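Local coordinates for protein putative acetylornithine deacetylase (Sulfolobus tokodaii, PDB 3VPB) that probably catalyses the ATP-dependent joining of the amino group of glutamate to the gamma-carboxyl of the C-terminal glutamate of the carrier protein LysW, in arginine biosynthesis, at residues 92-97 and 246-251; 184-189 and 212-217; 219-224 and 236-241. All coordinates share one frame; numbering follows the deposited sequence.

Interaction 1: 92-97 and 246-251. With MG (magnesium ion), chain N; ZN (zinc ion), chain O; ADP (adenosine-5'-diphosphate), chain L.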
loop_
_atom_site.group_PDB
_atom_site.type_symbol
_atom_site.label_atom_id
_atom_site.label_comp_id
_atom_site.label_asym_id
_atom_site.label_seq_id
_atom_site.Cartn_x
_atom_site.Cartn_y
_atom_site.Cartn_z
ATOM N N SER B 92 2.068 26.020 -8.184
ATOM C CA SER B 92 2.658 26.442 -9.472
ATOM C C SER B 92 1.908 27.613 -10.136
ATOM O O SER B 92 2.536 28.627 -10.525
ATOM C CB SER B 92 2.743 25.270 -10.471
ATOM O OG SER B 92 3.509 25.644 -11.601
ATOM N N LYS B 93 0.590 27.463 -10.277
ATOM C CA LYS B 93 -0.262 28.468 -10.938
ATOM C C LYS B 93 -0.270 29.754 -10.116
ATOM O O LYS B 93 -0.103 30.853 -10.658
ATOM C CB LYS B 93 -1.697 27.975 -11.110
ATOM C CG LYS B 93 -1.920 26.904 -12.173
ATOM C CD LYS B 93 -1.418 27.310 -13.556
ATOM C CE LYS B 93 -1.748 26.231 -14.615
ATOM N NZ LYS B 93 -0.887 25.019 -14.504
ATOM N N LEU B 94 -0.440 29.616 -8.800
ATOM C CA LEU B 94 -0.501 30.800 -7.927
ATOM C C LEU B 94 0.826 31.570 -7.938
ATOM O O LEU B 94 0.853 32.797 -8.119
ATOM C CB LEU B 94 -0.874 30.387 -6.491
ATOM C CG LEU B 94 -2.278 29.796 -6.312
ATOM C CD1 LEU B 94 -2.511 29.391 -4.857
ATOM C CD2 LEU B 94 -3.367 30.734 -6.795
ATOM N N TYR B 95 1.921 30.836 -7.773
ATOM C CA TYR B 95 3.238 31.447 -7.701
ATOM C C TYR B 95 3.531 32.219 -8.964
ATOM O O TYR B 95 4.012 33.344 -8.903
ATOM C CB TYR B 95 4.355 30.426 -7.425
ATOM C CG TYR B 95 5.703 31.095 -7.255
ATOM C CD1 TYR B 95 6.082 31.642 -6.029
ATOM C CD2 TYR B 95 6.583 31.216 -8.341
ATOM C CE1 TYR B 95 7.325 32.282 -5.885
ATOM C CE2 TYR B 95 7.805 31.865 -8.212
ATOM C CZ TYR B 95 8.165 32.392 -6.989
ATOM O OH TYR B 95 9.379 33.018 -6.879
ATOM N N ARG B 96 3.273 31.586 -10.100
ATOM C CA ARG B 96 3.518 32.176 -11.400
ATOM C C ARG B 96 2.830 33.521 -11.597
ATOM O O ARG B 96 3.358 34.396 -12.291
ATOM C CB ARG B 96 3.023 31.210 -12.463
ATOM C CG ARG B 96 4.127 30.568 -13.197
ATOM C CD ARG B 96 4.532 31.472 -14.330
ATOM N NE ARG B 96 3.412 31.650 -15.246
ATOM C CZ ARG B 96 3.315 32.638 -16.132
ATOM N NH1 ARG B 96 4.274 33.559 -16.233
ATOM N NH2 ARG B 96 2.248 32.705 -16.911
ATOM N N GLU B 97 1.654 33.676 -10.999
ATOM C CA GLU B 97 0.850 34.889 -11.173
ATOM C C GLU B 97 1.010 35.893 -10.024
ATOM O O GLU B 97 0.278 36.879 -9.956
ATOM C CB GLU B 97 -0.618 34.534 -11.316
ATOM C CG GLU B 97 -0.922 33.402 -12.275
ATOM C CD GLU B 97 -1.016 33.845 -13.715
ATOM O OE1 GLU B 97 0.036 34.135 -14.325
ATOM O OE2 GLU B 97 -2.147 33.875 -14.247
ATOM N N TYR B 246 -1.388 38.140 4.216
ATOM C CA TYR B 246 -2.154 36.963 3.780
ATOM C C TYR B 246 -1.368 36.138 2.763
ATOM O O TYR B 246 -0.853 36.663 1.767
ATOM C CB TYR B 246 -3.509 37.344 3.197
ATOM C CG TYR B 246 -4.434 38.037 4.175
ATOM C CD1 TYR B 246 -4.788 37.417 5.372
ATOM C CD2 TYR B 246 -4.962 39.302 3.894
ATOM C CE1 TYR B 246 -5.652 38.045 6.292
ATOM C CE2 TYR B 246 -5.836 39.940 4.807
ATOM C CZ TYR B 246 -6.169 39.294 5.993
ATOM O OH TYR B 246 -7.011 39.891 6.896
ATOM N N VAL B 247 -1.312 34.843 3.024
ATOM C CA VAL B 247 -0.575 33.894 2.197
ATOM C C VAL B 247 -1.566 32.786 1.859
ATOM O O VAL B 247 -2.195 32.227 2.763
ATOM C CB VAL B 247 0.649 33.342 3.000
ATOM C CG1 VAL B 247 1.433 32.378 2.181
ATOM C CG2 VAL B 247 1.594 34.465 3.416
ATOM N N VAL B 248 -1.707 32.456 0.576
ATOM C CA VAL B 248 -2.628 31.379 0.186
ATOM C C VAL B 248 -1.947 30.032 0.374
ATOM O O VAL B 248 -0.856 29.783 -0.173
ATOM C CB VAL B 248 -3.139 31.541 -1.269
ATOM C CG1 VAL B 248 -4.125 30.414 -1.613
ATOM C CG2 VAL B 248 -3.811 32.895 -1.425
ATOM N N ASN B 249 -2.579 29.178 1.173
ATOM C CA ASN B 249 -2.061 27.864 1.467
ATOM C C ASN B 249 -2.594 26.767 0.541
ATOM O O ASN B 249 -1.845 25.868 0.151
ATOM C CB ASN B 249 -2.384 27.539 2.919
ATOM C CG ASN B 249 -1.716 26.283 3.405
ATOM O OD1 ASN B 249 -0.609 25.945 2.992
ATOM N ND2 ASN B 249 -2.388 25.588 4.315
ATOM N N GLU B 250 -3.889 26.785 0.242
ATOM C CA GLU B 250 -4.447 25.805 -0.705
ATOM C C GLU B 250 -5.827 26.223 -1.169
ATOM O O GLU B 250 -6.419 27.145 -0.613
ATOM C CB GLU B 250 -4.523 24.406 -0.108
ATOM C CG GLU B 250 -5.513 24.276 1.052
ATOM C CD GLU B 250 -6.020 22.857 1.211
ATOM O OE1 GLU B 250 -6.658 22.564 2.262
ATOM O OE2 GLU B 250 -5.816 22.048 0.264
ATOM N N LEU B 251 -6.323 25.524 -2.182
ATOM C CA LEU B 251 -7.715 25.625 -2.595
ATOM C C LEU B 251 -8.305 24.244 -2.605
ATOM O O LEU B 251 -7.568 23.277 -2.711
ATOM C CB LEU B 251 -7.837 26.257 -3.994
ATOM C CG LEU B 251 -7.631 27.782 -4.022
ATOM C CD1 LEU B 251 -6.164 28.131 -4.244
ATOM C CD2 LEU B 251 -8.505 28.450 -5.055
HETATM MG MG MG N . -6.662 22.798 4.335
HETATM ZN ZN ZN O . -7.197 20.613 1.599
HETATM P PB ADP L . -5.276 19.982 3.982
HETATM O O1B ADP L . -5.624 19.928 2.541
HETATM O O2B ADP L . -6.213 20.791 4.864
HETATM O O3B ADP L . -4.916 18.668 4.614
HETATM P PA ADP L . -3.489 22.211 4.517
HETATM O O1A ADP L . -2.223 22.571 3.747
HETATM O O2A ADP L . -4.722 23.087 4.526
HETATM O O3A ADP L . -3.845 20.725 4.014
HETATM O "O5'" ADP L . -3.014 21.978 6.034
HETATM C "C5'" ADP L . -3.903 21.657 7.103
HETATM C "C4'" ADP L . -3.625 22.560 8.290
HETATM O "O4'" ADP L . -2.234 22.480 8.616
HETATM C "C3'" ADP L . -3.879 24.027 7.928
HETATM O "O3'" ADP L . -5.233 24.398 8.212
HETATM C "C2'" ADP L . -2.910 24.762 8.823
HETATM O "O2'" ADP L . -3.453 24.900 10.143
HETATM C "C1'" ADP L . -1.755 23.798 8.906
HETATM N N9 ADP L . -0.717 24.142 7.916
HETATM C C8 ADP L . -0.507 23.577 6.700
HETATM N N7 ADP L . 0.571 24.140 6.137
HETATM C C5 ADP L . 1.054 25.061 6.995
HETATM C C6 ADP L . 2.156 26.031 7.004
HETATM N N6 ADP L . 3.004 26.091 5.960
HETATM N N1 ADP L . 2.342 26.791 8.125
HETATM C C2 ADP L . 1.523 26.728 9.181
HETATM N N3 ADP L . 0.467 25.876 9.210
HETATM C C4 ADP L . 0.206 25.055 8.157
HETATM O O HOH W 1 -6.981 23.236 6.394
HETATM O O HOH W 2 -7.312 19.015 0.241
#

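Interaction 2: 184-189 and 212-217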
loop_
_atom_site.group_PDB
_atom_site.type_symbol
_atom_site.label_atom_id
_atom_site.label_comp_id
_atom_site.label_asym_id
_atom_site.label_seq_id
_atom_site.Cartn_x
_atom_site.Cartn_y
_atom_site.Cartn_z
ATOM N N GLU B 184 -16.420 32.628 -9.000
ATOM C CA GLU B 184 -15.242 33.520 -8.827
ATOM C C GLU B 184 -15.530 34.831 -8.074
ATOM O O GLU B 184 -14.780 35.807 -8.187
ATOM C CB GLU B 184 -14.461 33.755 -10.138
ATOM C CG GLU B 184 -14.156 32.465 -10.893
ATOM C CD GLU B 184 -13.335 32.645 -12.160
ATOM O OE1 GLU B 184 -12.925 33.778 -12.491
ATOM O OE2 GLU B 184 -13.109 31.626 -12.845
ATOM N N GLU B 185 -16.619 34.842 -7.318
ATOM C CA GLU B 185 -16.919 35.954 -6.414
ATOM C C GLU B 185 -16.886 35.447 -4.996
ATOM O O GLU B 185 -17.364 34.354 -4.718
ATOM C CB GLU B 185 -18.298 36.543 -6.685
ATOM C CG GLU B 185 -18.436 37.137 -8.088
ATOM C CD GLU B 185 -19.515 38.194 -8.179
ATOM O OE1 GLU B 185 -19.243 39.240 -8.811
ATOM O OE2 GLU B 185 -20.631 37.990 -7.638
ATOM N N LEU B 186 -16.349 36.261 -4.097
ATOM C CA LEU B 186 -16.285 35.882 -2.688
ATOM C C LEU B 186 -17.667 35.713 -2.048
ATOM O O LEU B 186 -18.514 36.618 -2.112
ATOM C CB LEU B 186 -15.459 36.916 -1.898
ATOM C CG LEU B 186 -15.367 36.604 -0.395
ATOM C CD1 LEU B 186 -14.548 35.328 -0.113
ATOM C CD2 LEU B 186 -14.802 37.799 0.364
ATOM N N LEU B 187 -17.898 34.559 -1.414
ATOM C CA LEU B 187 -19.129 34.338 -0.667
ATOM C C LEU B 187 -18.959 34.759 0.801
ATOM O O LEU B 187 -19.845 35.396 1.404
ATOM C CB LEU B 187 -19.570 32.866 -0.764
ATOM C CG LEU B 187 -20.855 32.470 -0.042
ATOM C CD1 LEU B 187 -22.100 33.074 -0.750
ATOM C CD2 LEU B 187 -20.984 30.964 0.098
ATOM N N GLY B 188 -17.811 34.415 1.382
ATOM C CA GLY B 188 -17.568 34.764 2.769
ATOM C C GLY B 188 -16.316 34.070 3.265
ATOM O O GLY B 188 -15.747 33.227 2.557
ATOM N N CYS B 189 -15.918 34.430 4.486
ATOM C CA CYS B 189 -14.720 33.888 5.136
ATOM C C CYS B 189 -14.998 33.702 6.604
ATOM O O CYS B 189 -15.851 34.383 7.194
ATOM C CB CYS B 189 -13.514 34.837 4.997
ATOM S SG CYS B 189 -12.922 35.206 3.348
ATOM N N ILE B 212 -14.860 36.558 11.299
ATOM C CA ILE B 212 -13.820 37.592 11.175
ATOM C C ILE B 212 -14.329 38.778 10.371
ATOM O O ILE B 212 -15.305 38.673 9.638
ATOM C CB ILE B 212 -12.511 37.082 10.468
ATOM C CG1 ILE B 212 -12.812 36.532 9.069
ATOM C CG2 ILE B 212 -11.808 36.038 11.333
ATOM C CD1 ILE B 212 -11.578 36.414 8.122
ATOM N N GLU B 213 -13.643 39.900 10.497
ATOM C CA GLU B 213 -13.860 41.007 9.575
ATOM C C GLU B 213 -13.088 40.712 8.300
ATOM O O GLU B 213 -11.904 40.361 8.346
ATOM C CB GLU B 213 -13.376 42.314 10.183
ATOM C CG GLU B 213 -13.848 43.543 9.394
ATOM C CD GLU B 213 -14.105 44.753 10.280
ATOM O OE1 GLU B 213 -13.639 44.755 11.440
ATOM O OE2 GLU B 213 -14.781 45.704 9.817
ATOM N N VAL B 214 -13.761 40.840 7.164
ATOM C CA VAL B 214 -13.109 40.639 5.890
ATOM C C VAL B 214 -12.709 41.993 5.324
ATOM O O VAL B 214 -13.563 42.790 4.920
ATOM C CB VAL B 214 -14.004 39.880 4.887
ATOM C CG1 VAL B 214 -13.196 39.494 3.654
ATOM C CG2 VAL B 214 -14.633 38.652 5.544
ATOM N N ASP B 215 -11.410 42.261 5.313
ATOM C CA ASP B 215 -10.908 43.525 4.782
ATOM C C ASP B 215 -10.629 43.399 3.290
ATOM O O ASP B 215 -10.648 42.289 2.728
ATOM C CB ASP B 215 -9.652 43.991 5.546
ATOM C CG ASP B 215 -8.496 42.985 5.481
ATOM O OD1 ASP B 215 -8.171 42.469 4.386
ATOM O OD2 ASP B 215 -7.881 42.742 6.545
ATOM N N GLU B 216 -10.371 44.531 2.645
ATOM C CA GLU B 216 -10.180 44.536 1.207
ATOM C C GLU B 216 -9.046 43.642 0.713
ATOM O O GLU B 216 -9.229 42.946 -0.280
ATOM C CB GLU B 216 -10.036 45.959 0.655
ATOM C CG GLU B 216 -11.353 46.517 0.144
ATOM C CD GLU B 216 -11.982 45.668 -0.982
ATOM O OE1 GLU B 216 -11.238 45.092 -1.816
ATOM O OE2 GLU B 216 -13.230 45.579 -1.032
ATOM N N LYS B 217 -7.901 43.664 1.399
ATOM C CA LYS B 217 -6.733 42.888 0.978
ATOM C C LYS B 217 -7.074 41.398 0.965
ATOM O O LYS B 217 -6.626 40.680 0.098
ATOM C CB LYS B 217 -5.535 43.117 1.901
ATOM C CG LYS B 217 -5.059 44.572 2.013
ATOM C CD LYS B 217 -4.691 44.950 3.462
ATOM C CE LYS B 217 -5.944 45.189 4.332
ATOM N NZ LYS B 217 -7.075 45.898 3.605
HETATM O O HOH W 3 -16.774 35.462 9.400
#

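Interaction 3: 219-224 and 236-241. With MG (magnesium ion), chain N; ADP (adenosine-5'-diphosphate), chain L.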
loop_
_atom_site.group_PDB
_atom_site.type_symbol
_atom_site.label_atom_id
_atom_site.label_comp_id
_atom_site.label_asym_id
_atom_site.label_seq_id
_atom_site.Cartn_x
_atom_site.Cartn_y
_atom_site.Cartn_z
ATOM N N LYS B 219 -10.165 40.014 0.573
ATOM C CA LYS B 219 -11.090 39.773 -0.528
ATOM C C LYS B 219 -10.331 39.698 -1.853
ATOM O O LYS B 219 -10.573 38.799 -2.646
ATOM C CB LYS B 219 -12.181 40.865 -0.591
ATOM C CG LYS B 219 -13.003 40.864 -1.898
ATOM C CD LYS B 219 -13.289 42.310 -2.353
ATOM C CE LYS B 219 -13.291 42.493 -3.891
ATOM N NZ LYS B 219 -11.991 42.348 -4.658
ATOM N N GLU B 220 -9.418 40.650 -2.065
ATOM C CA GLU B 220 -8.638 40.765 -3.300
ATOM C C GLU B 220 -7.761 39.536 -3.494
ATOM O O GLU B 220 -7.614 39.038 -4.608
ATOM C CB GLU B 220 -7.747 42.015 -3.237
ATOM C CG GLU B 220 -8.520 43.301 -3.336
ATOM C CD GLU B 220 -7.757 44.540 -2.818
ATOM O OE1 GLU B 220 -6.638 44.422 -2.240
ATOM O OE2 GLU B 220 -8.304 45.652 -2.993
ATOM N N THR B 221 -7.186 39.062 -2.391
ATOM C CA THR B 221 -6.345 37.863 -2.418
ATOM C C THR B 221 -7.159 36.658 -2.865
ATOM O O THR B 221 -6.752 35.964 -3.799
ATOM C CB THR B 221 -5.705 37.588 -1.049
ATOM O OG1 THR B 221 -4.928 38.732 -0.667
ATOM C CG2 THR B 221 -4.801 36.375 -1.126
ATOM N N VAL B 222 -8.288 36.413 -2.189
ATOM C CA VAL B 222 -9.161 35.279 -2.518
ATOM C C VAL B 222 -9.630 35.363 -3.973
ATOM O O VAL B 222 -9.536 34.385 -4.718
ATOM C CB VAL B 222 -10.391 35.183 -1.575
ATOM C CG1 VAL B 222 -11.348 34.078 -2.001
ATOM C CG2 VAL B 222 -9.958 34.965 -0.135
ATOM N N VAL B 223 -10.139 36.527 -4.378
ATOM C CA VAL B 223 -10.699 36.637 -5.719
ATOM C C VAL B 223 -9.645 36.356 -6.795
ATOM O O VAL B 223 -9.908 35.624 -7.748
ATOM C CB VAL B 223 -11.474 37.969 -5.940
ATOM C CG1 VAL B 223 -11.884 38.131 -7.407
ATOM C CG2 VAL B 223 -12.741 37.983 -5.044
ATOM N N LYS B 224 -8.455 36.922 -6.633
ATOM C CA LYS B 224 -7.385 36.706 -7.593
ATOM C C LYS B 224 -6.995 35.214 -7.663
ATOM O O LYS B 224 -6.855 34.639 -8.754
ATOM C CB LYS B 224 -6.188 37.581 -7.249
ATOM C CG LYS B 224 -4.991 37.432 -8.200
ATOM C CD LYS B 224 -5.304 38.001 -9.569
ATOM C CE LYS B 224 -4.405 37.405 -10.660
ATOM N NZ LYS B 224 -4.953 37.727 -12.029
ATOM N N ILE B 236 -10.935 28.164 -0.105
ATOM C CA ILE B 236 -9.573 28.658 -0.094
ATOM C C ILE B 236 -9.124 28.723 1.362
ATOM O O ILE B 236 -9.887 29.185 2.243
ATOM C CB ILE B 236 -9.464 30.084 -0.697
ATOM C CG1 ILE B 236 -10.227 30.220 -2.022
ATOM C CG2 ILE B 236 -7.992 30.455 -0.942
ATOM C CD1 ILE B 236 -11.790 30.460 -1.921
ATOM N N ASP B 237 -7.901 28.240 1.607
ATOM C CA ASP B 237 -7.277 28.305 2.917
ATOM C C ASP B 237 -6.219 29.403 2.868
ATOM O O ASP B 237 -5.348 29.417 1.978
ATOM C CB ASP B 237 -6.554 26.988 3.293
ATOM C CG ASP B 237 -7.483 25.801 3.512
ATOM O OD1 ASP B 237 -8.628 25.781 3.034
ATOM O OD2 ASP B 237 -7.036 24.829 4.197
ATOM N N ILE B 238 -6.277 30.310 3.845
ATOM C CA ILE B 238 -5.281 31.380 3.950
ATOM C C ILE B 238 -4.611 31.411 5.334
ATOM O O ILE B 238 -5.253 31.183 6.358
ATOM C CB ILE B 238 -5.927 32.745 3.592
ATOM C CG1 ILE B 238 -6.146 32.793 2.076
ATOM C CG2 ILE B 238 -5.052 33.936 4.081
ATOM C CD1 ILE B 238 -7.093 33.882 1.617
ATOM N N LEU B 239 -3.291 31.623 5.325
ATOM C CA LEU B 239 -2.494 31.756 6.532
ATOM C C LEU B 239 -2.070 33.207 6.685
ATOM O O LEU B 239 -1.949 33.949 5.690
ATOM C CB LEU B 239 -1.242 30.876 6.471
ATOM C CG LEU B 239 -1.516 29.371 6.378
ATOM C CD1 LEU B 239 -0.275 28.643 5.866
ATOM C CD2 LEU B 239 -1.970 28.888 7.747
ATOM N N GLU B 240 -1.832 33.616 7.928
ATOM C CA GLU B 240 -1.477 35.025 8.203
ATOM C C GLU B 240 -0.038 35.079 8.685
ATOM O O GLU B 240 0.293 34.492 9.741
ATOM C CB GLU B 240 -2.414 35.614 9.256
ATOM C CG GLU B 240 -3.876 35.628 8.799
ATOM C CD GLU B 240 -4.848 35.721 9.957
ATOM O OE1 GLU B 240 -5.079 34.702 10.651
ATOM O OE2 GLU B 240 -5.409 36.814 10.167
ATOM N N HIS B 241 0.813 35.701 7.872
ATOM C CA HIS B 241 2.246 35.792 8.144
ATOM C C HIS B 241 2.517 37.104 8.869
ATOM O O HIS B 241 2.022 38.151 8.436
ATOM C CB HIS B 241 3.047 35.748 6.833
ATOM C CG HIS B 241 4.517 35.546 7.033
ATOM N ND1 HIS B 241 5.369 36.569 7.397
ATOM C CD2 HIS B 241 5.284 34.435 6.933
ATOM C CE1 HIS B 241 6.599 36.102 7.491
ATOM N NE2 HIS B 241 6.573 34.807 7.229
HETATM MG MG MG N . -6.662 22.798 4.335
HETATM P PB ADP L . -5.276 19.982 3.982
HETATM O O1B ADP L . -5.624 19.928 2.541
HETATM O O2B ADP L . -6.213 20.791 4.864
HETATM O O3B ADP L . -4.916 18.668 4.614
HETATM P PA ADP L . -3.489 22.211 4.517
HETATM O O1A ADP L . -2.223 22.571 3.747
HETATM O O2A ADP L . -4.722 23.087 4.526
HETATM O O3A ADP L . -3.845 20.725 4.014
HETATM O "O5'" ADP L . -3.014 21.978 6.034
HETATM C "C5'" ADP L . -3.903 21.657 7.103
HETATM C "C4'" ADP L . -3.625 22.560 8.290
HETATM O "O4'" ADP L . -2.234 22.480 8.616
HETATM C "C3'" ADP L . -3.879 24.027 7.928
HETATM O "O3'" ADP L . -5.233 24.398 8.212
HETATM C "C2'" ADP L . -2.910 24.762 8.823
HETATM O "O2'" ADP L . -3.453 24.900 10.143
HETATM C "C1'" ADP L . -1.755 23.798 8.906
HETATM N N9 ADP L . -0.717 24.142 7.916
HETATM C C8 ADP L . -0.507 23.577 6.700
HETATM N N7 ADP L . 0.571 24.140 6.137
HETATM C C5 ADP L . 1.054 25.061 6.995
HETATM C C6 ADP L . 2.156 26.031 7.004
HETATM N N6 ADP L . 3.004 26.091 5.960
HETATM N N1 ADP L . 2.342 26.791 8.125
HETATM C C2 ADP L . 1.523 26.728 9.181
HETATM N N3 ADP L . 0.467 25.876 9.210
HETATM C C4 ADP L . 0.206 25.055 8.157
HETATM O O HOH W 1 -6.981 23.236 6.394
#

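Interaction 1: 92-97 and 246-251
A single methyl of Leu94 carries the whole contact: its CD1 meets Val248 CG1 at 3.8 Å and Leu251 CD1 at 3.9 Å, while the other side of the same strand holds nucleotide and metals. Leu94 crosses Val248 at about a right angle. The strand carries a classic beta bulge here, Asn249 and Glu250 both opposite Asp237, consistent with this split: Val248 and Leu251 turn toward the helix, and the polar pair between them turns away, to the ADP. Glu250 CG sits between the backbone N and the carbonyl carbon (chi1 66°), and the extended chain beyond it delivers the carboxylate to both metals. Glu250 OE1 bridges them, 2.1 Å from the magnesium, and Glu250 OE2 reaches the zinc at 2.4 Å, making that grip bidentate. Asn249 ND2 gives a weak, bent hydrogen bond to ADP O1A, 3.1 Å at 125°, and its OD1 takes one from Lys127. With an alanine at Asn249, O1A would probably lose this donor and Lys127 would be left without this acceptor. Within the chain, strand 245-252 is outermost in the ATP-grasp antiparallel sheet, whose acidic residues bind the metals, beside strand 233-241; Ser92 ties helix 87-96 to Ala65 of the second subunit.

Interaction 2: 184-189 and 212-217
Val214 stands with one methyl on each of two side chains of the strand: CG1 touches Leu186 CD2 and CG2 touches Cys189 CB, both at 4.0 Å. Having CG1 anti to the backbone N (chi1 -171°) splits the two methyls between these partners, and the leucine and valine side chains run past each other in opposite directions. Ile212 reaches the same Cys189 CB with its terminal CD1, also at 4.0 Å. No direct hydrogen bond joins the segments; instead water 3 donates to Cys189 O at 2.6 Å and accepts from Ile212 N at 2.9 Å. Further out, the disulfide to Cys179 fixes Cys189, holding the carbon that both aliphatic partners press against. Between them Leu187 and Gly188 share Ile180 in a classic beta bulge, which probably helps Leu186 and Cys189 point to the loop. On the other segment Asp215 is the N-cap of the following helix, its OD1 accepting from Leu218 N. The loop that links strand 208-211 to helix 216-229 packs here on strand 185-193 of the ATP-grasp sheet, while Ile212 also packs on Arg175 and Ile177 of strand 175-182 and on Leu218 of the helix.

Interaction 3: 219-224 and 236-241
Val222 does most of the apolar work, its two methyls forking over the strand: CG1 meets Ile236 CD1 at 3.6 Å and CG2 meets Ile238 CD1 at 3.5 Å. CG1 lies anti to the backbone N (chi1 175°), which spreads the fork along the strand so that each branch finds its own isoleucine. Both isoleucines answer with the end of the longer arm, and that of Ile238 is extended (chi2 164°). Thr221 adds a looser touch, CG2 to Ile238 CD1 at 4.4 Å; its hydroxyl is bonded to Lys217 O within its own helix. Cys179 also packs on Val222, and Val226 on Ile236.

The helix lies over one face of the antiparallel sheet of the ATP-grasp fold; the axes of 219-224 and 236-241 come within 10.0 Å, their N-to-C directions 137° apart. Alternation along the strand separates two environments: Ile236 and Ile238 face the helix, whereas Asp237 reaches the magnesium and Leu239 the adenine on the other face. Leu239 makes an apolar contact with the base, its CD1 lying 3.7 Å from ADP C6.

In the metal site Asp237 OD2 binds the magnesium at 2.1 Å, alongside ADP O2A, ADP O2B and water 1. Both oxygens of the carboxylate have an arginine partner as well: Arg178 makes a salt bridge to OD1 and Arg192 a hydrogen bond to OD2, so its rotation is probably well fixed. Farther along, Glu240 OE2 is shared between salt bridges to Arg175 and Lys173.

Interactions 1 and 3 share the ADP and the magnesium, and their centres are 9 Å apart. Their strands are sheet neighbours, joined by a probable hydrogen bond between Glu250 O and Asp237 N, 2.9 Å, a pairing that brings the two metal-binding carboxylates side by side. Behind the sheet the packing is continuous: Val248 CG2 meets Thr221 CG2 at 3.6 Å, and Leu186 CD1 meets Val222 CG1 at 3.9 Å. Interaction 2, centred 8 Å from interaction 3 and 17 Å from interaction 1, packs the loop leading into helix 216-229, which interaction 3 uses. A probable hydrogen bond, Tyr246 OH to Asp215 OD2 at 3.0 Å, ties that helix start to strand 245-252.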